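Local coordinates for protein Alpha/beta hydrolase (Legionella pneumophila subsp. pneumophila str. Philadelphia 1, PDB 4EZI) that adopts the alpha/beta hydrolase fold and is a putative hydrolase, possibly a triacylglycerol lipase, whose function has not been established, at residues 96-99 / 100-104; 88-91 / 92-95. All blocks are in the same frame, centred on the assembly; numbering follows the deposited sequence. Where two conformers were deposited one is given.

Contact 1. Residues 96-99 / 100-104; sequences EKNY and IYLAA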
loop_
_atom_site.group_PDB
_atom_site.type_symbol
_atom_site.label_atom_id
_atom_site.label_comp_id
_atom_site.label_asym_id
_atom_site.label_seq_id
_atom_site.Cartn_x
_atom_site.Cartn_y
_atom_site.Cartn_z
ATOM N N GLU A 96 10.904 6.702 12.412
ATOM C CA GLU A 96 9.971 6.575 13.527
ATOM C C GLU A 96 8.517 6.420 13.044
ATOM O O GLU A 96 7.706 5.826 13.749
ATOM C CB GLU A 96 10.061 7.756 14.499
ATOM C CG GLU A 96 11.303 7.861 15.359
ATOM C CD GLU A 96 11.261 9.104 16.302
ATOM O OE1 GLU A 96 10.234 9.819 16.326
ATOM O OE2 GLU A 96 12.248 9.355 17.029
ATOM N N LYS A 97 8.185 6.987 11.886
ATOM C CA LYS A 97 6.849 6.825 11.313
ATOM C C LYS A 97 6.560 5.376 10.891
ATOM O O LYS A 97 5.407 4.961 10.815
ATOM C CB LYS A 97 6.645 7.797 10.151
ATOM C CG LYS A 97 6.683 9.246 10.598
ATOM C CD LYS A 97 6.431 10.209 9.416
ATOM C CE LYS A 97 7.174 9.805 8.143
ATOM N NZ LYS A 97 8.530 10.405 7.950
ATOM N N ASN A 98 7.591 4.582 10.647
ATOM C CA ASN A 98 7.431 3.170 10.312
ATOM C C ASN A 98 7.261 2.282 11.541
ATOM O O ASN A 98 6.858 1.127 11.425
ATOM C CB ASN A 98 8.670 2.662 9.574
ATOM C CG ASN A 98 8.433 1.378 8.838
ATOM O OD1 ASN A 98 7.570 1.316 7.969
ATOM N ND2 ASN A 98 9.212 0.339 9.164
ATOM N N TYR A 99 7.568 2.801 12.732
ATOM C CA TYR A 99 7.658 1.969 13.905
ATOM C C TYR A 99 6.334 1.271 14.216
ATOM O O TYR A 99 6.335 0.127 14.675
ATOM C CB TYR A 99 8.074 2.768 15.135
ATOM C CG TYR A 99 9.536 3.176 15.235
ATOM C CD1 TYR A 99 10.450 2.968 14.203
ATOM C CD2 TYR A 99 9.994 3.792 16.378
ATOM C CE1 TYR A 99 11.769 3.326 14.364
ATOM C CE2 TYR A 99 11.302 4.143 16.542
ATOM C CZ TYR A 99 12.182 3.914 15.526
ATOM O OH TYR A 99 13.519 4.244 15.694
ATOM N N ILE A 100 5.213 1.961 14.031
ATOM C CA ILE A 100 3.945 1.389 14.433
ATOM C C ILE A 100 3.639 0.075 13.707
ATOM O O ILE A 100 3.021 -0.819 14.292
ATOM C CB ILE A 100 2.784 2.416 14.236
ATOM C CG1 ILE A 100 1.553 2.007 14.999
ATOM C CG2 ILE A 100 2.508 2.695 12.766
ATOM C CD1 ILE A 100 1.727 2.048 16.531
ATOM N N TYR A 101 4.056 -0.048 12.455
ATOM C CA TYR A 101 3.808 -1.264 11.678
ATOM C C TYR A 101 4.605 -2.425 12.226
ATOM O O TYR A 101 4.081 -3.519 12.420
ATOM C CB TYR A 101 4.075 -1.044 10.178
ATOM C CG TYR A 101 3.401 0.204 9.697
ATOM C CD1 TYR A 101 2.041 0.239 9.532
ATOM C CD2 TYR A 101 4.113 1.370 9.486
ATOM C CE1 TYR A 101 1.360 1.434 9.192
ATOM C CE2 TYR A 101 3.477 2.553 9.162
ATOM C CZ TYR A 101 2.108 2.584 9.009
ATOM O OH TYR A 101 1.502 3.777 8.693
ATOM N N LEU A 102 5.870 -2.182 12.538
ATOM C CA LEU A 102 6.705 -3.195 13.180
ATOM C C LEU A 102 6.174 -3.589 14.563
ATOM O O LEU A 102 6.094 -4.768 14.904
ATOM C CB LEU A 102 8.142 -2.709 13.328
ATOM C CG LEU A 102 8.890 -2.425 12.039
ATOM C CD1 LEU A 102 10.314 -2.043 12.396
ATOM C CD2 LEU A 102 8.883 -3.641 11.094
ATOM N N ALA A 103 5.775 -2.585 15.335
ATOM C CA ALA A 103 5.324 -2.811 16.690
ATOM C C ALA A 103 4.066 -3.671 16.717
ATOM O O ALA A 103 3.945 -4.605 17.508
ATOM C CB ALA A 103 5.124 -1.486 17.404
ATOM N N ALA A 104 3.110 -3.323 15.862
ATOM C CA ALA A 104 1.832 -4.021 15.856
ATOM C C ALA A 104 1.958 -5.436 15.289
ATOM O O ALA A 104 1.498 -6.395 15.893
ATOM C CB ALA A 104 0.800 -3.180 15.077
HETATM O O HOH W 1 5.088 4.965 14.144
#
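The side chains of Asn98 and Tyr101 meet at about a right angle, with amide and ring planes 47° apart. Asn98 OD1 lies 3.8 Å from Tyr101 CD2, a van der Waals contact. That end of the phenol ring also approaches two main-chain carbonyls obliquely: Tyr101 CE2 is 3.5 Å from Lys97 O, and Tyr101 CD2 is 3.4 Å from Asn98 O. With Asn98 CG anti to the backbone N (chi1 -163°), the amide turns in beside Leu102 as well, and Asn98 ND2 sits 4.0 Å from Leu102 CG; the polar partner of this nitrogen is Asn94 OD1. One face of the Tyr101 ring is covered by its neighbour, Ile100 CG2 standing 3.6 Å above the ring centre, while its hydroxyl is hydrogen-bonded to His355 NE2.

The backbone bonds mark the first turn of helix 99-108, which follows strand 74-80 in this alpha/beta hydrolase fold and packs Leu102 against strands 57-67 and 112-116. Tyr101 N donates to Asn98 O at 3.2 Å in a bent i to i+3 bond, 135° at the hydrogen, with the donor above the carbonyl plane of Asn98. With the acceptor moved on by one residue, Ala103 N reaches Tyr99 O at 2.8 Å with the straighter, i to i+4 geometry of an alpha-helix. A water accepts from Ile100 N and donates to Glu96 O, bridging this amide to the preceding turn. Glu96 CA lies over the centre of one face of the Tyr99 ring, 3.6 Å above its plane; Phe17 meets the ring edge-to-face.

Contact 2. Residues 88-91 / 92-95; sequences NDVP and SRNN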
loop_
_atom_site.group_PDB
_atom_site.type_symbol
_atom_site.label_atom_id
_atom_site.label_comp_id
_atom_site.label_asym_id
_atom_site.label_seq_id
_atom_site.Cartn_x
_atom_site.Cartn_y
_atom_site.Cartn_z
ATOM N N ASN A 88 12.980 8.541 0.434
ATOM C CA ASN A 88 13.532 7.895 1.606
ATOM C C ASN A 88 12.526 7.660 2.734
ATOM O O ASN A 88 12.878 7.034 3.736
ATOM C CB ASN A 88 14.759 8.662 2.111
ATOM C CG ASN A 88 15.922 8.504 1.169
ATOM O OD1 ASN A 88 16.540 7.449 1.101
ATOM N ND2 ASN A 88 16.220 9.560 0.398
ATOM N N ASP A 89 11.279 8.090 2.552
ATOM C CA ASP A 89 10.281 7.869 3.601
ATOM C C ASP A 89 9.546 6.558 3.352
ATOM O O ASP A 89 8.343 6.542 3.054
ATOM C CB ASP A 89 9.299 9.034 3.637
ATOM C CG ASP A 89 8.314 8.937 4.793
ATOM O OD1 ASP A 89 8.568 8.233 5.775
ATOM O OD2 ASP A 89 7.243 9.579 4.673
ATOM N N VAL A 90 10.283 5.452 3.425
ATOM C CA VAL A 90 9.791 4.143 3.056
ATOM C C VAL A 90 10.325 3.123 4.062
ATOM O O VAL A 90 11.333 3.390 4.736
ATOM C CB VAL A 90 10.149 3.745 1.597
ATOM C CG1 VAL A 90 9.355 4.623 0.608
ATOM C CG2 VAL A 90 11.665 3.803 1.345
ATOM N N PRO A 91 9.706 1.939 4.136
ATOM C CA PRO A 91 10.036 1.005 5.217
ATOM C C PRO A 91 11.508 0.587 5.333
ATOM O O PRO A 91 11.977 0.357 6.437
ATOM C CB PRO A 91 9.102 -0.185 4.945
ATOM C CG PRO A 91 7.902 0.476 4.345
ATOM C CD PRO A 91 8.485 1.519 3.421
ATOM N N SER A 92 12.237 0.481 4.226
ATOM C CA SER A 92 13.624 0.047 4.331
ATOM C C SER A 92 14.494 1.005 5.131
ATOM O O SER A 92 15.582 0.616 5.562
ATOM C CB SER A 92 14.246 -0.138 2.955
ATOM O OG SER A 92 14.347 1.076 2.240
ATOM N N ARG A 93 14.036 2.247 5.337
ATOM C CA ARG A 93 14.755 3.195 6.187
ATOM C C ARG A 93 14.354 3.104 7.653
ATOM O O ARG A 93 15.037 3.658 8.510
ATOM C CB ARG A 93 14.588 4.645 5.694
ATOM C CG ARG A 93 15.410 5.003 4.478
ATOM C CD ARG A 93 14.975 4.331 3.201
ATOM N NE ARG A 93 15.793 4.823 2.088
ATOM C CZ ARG A 93 16.486 4.087 1.242
ATOM N NH1 ARG A 93 16.427 2.775 1.242
ATOM N NH2 ARG A 93 17.203 4.699 0.311
ATOM N N ASN A 94 13.234 2.448 7.933
ATOM C CA ASN A 94 12.696 2.342 9.275
ATOM C C ASN A 94 12.849 3.608 10.129
ATOM O O ASN A 94 13.449 3.577 11.205
ATOM C CB ASN A 94 13.218 1.119 10.041
ATOM C CG ASN A 94 12.383 0.855 11.295
ATOM O OD1 ASN A 94 11.155 0.919 11.229
ATOM N ND2 ASN A 94 13.032 0.539 12.405
ATOM N N ASN A 95 12.210 4.683 9.676
ATOM C CA ASN A 95 12.138 5.871 10.478
ATOM C C ASN A 95 11.012 5.723 11.517
ATOM O O ASN A 95 10.290 4.725 11.557
ATOM C CB ASN A 95 11.991 7.127 9.618
ATOM C CG ASN A 95 10.721 7.178 8.829
ATOM O OD1 ASN A 95 9.693 6.646 9.240
ATOM N ND2 ASN A 95 10.774 7.831 7.681
HETATM O O HOH W 2 8.154 5.833 7.147
HETATM O O HOH W 3 10.619 4.286 7.269
#
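Arg93 and Asn88 are joined by a side-on grip in which two guanidinium nitrogens converge on one amide oxygen. Arg93 NE and Arg93 NH2 each donate to Asn88 OD1, at 2.9 Å. The oxygen lies in the guanidinium plane and the two flat groups are only 22° apart; NE meets a lone pair of OD1 in the carbonyl plane, whereas NH2 is tilted from that plane. A bend at chi2 (69°) brings the aliphatic part of the arginine alongside the backbone O of Asn88, with Arg93 CG 3.3 Å from Asn88 O. Its remaining nitrogen, NH1, donates to Ser92 OG, which is also hydrogen-bonded to Asp117 OD2, and forms a salt bridge with Asp123, so all three guanidinium nitrogens are engaged.

Asp89 and Asn95 form a separate side-chain bond, and it is nearly straight: Asn95 ND2 donates to Asp89 OD1 at 2.9 Å. OD1 lies in the Asn95 amide plane, while ND2 meets the anti side of this oxygen from 30° out of the carboxylate plane. A water donating to both Asp89 OD1 and Asn95 OD1 closes a small ring around this pair.

Nonpolar packing is added by Val90, which runs alongside Arg93, with Val90 CG2 3.8 Å from Arg93 CD.

Among backbone groups, Arg93 N donates to Val90 O at 3.0 Å and Asn94 N to Pro91 O at 2.9 Å. A further water donates to Val90 O and accepts from Asn95 N. The successive i to i+3 bonds define a short 3-10 turn following an inverse gamma turn centred on Asp89, within the connection from strand 74-80 to helix 99-108 of the alpha/beta hydrolase fold.

From the N terminus, strand 74-80 leads first into contact 2 (88-95), where local bonds close a compact turn in the loop, and then directly into contact 1 (96-104), where helix 99-108 begins. The two follow in series; neither encloses nor crosses the other. Their centres are 11 Å apart, yet they touch: in one of the two deposited conformers of Lys97, Lys97 NZ makes a salt bridge back to Asp89 OD1 at 3.1 Å, and Asn98 OD1 packs on Pro91 CB at 3.7 Å. Leu63 of strand 57-67 meets Pro91 from contact 2 and Asn98 and Leu102 from contact 1, evidence that both the loop and the helix start rest on the same part of the central sheet.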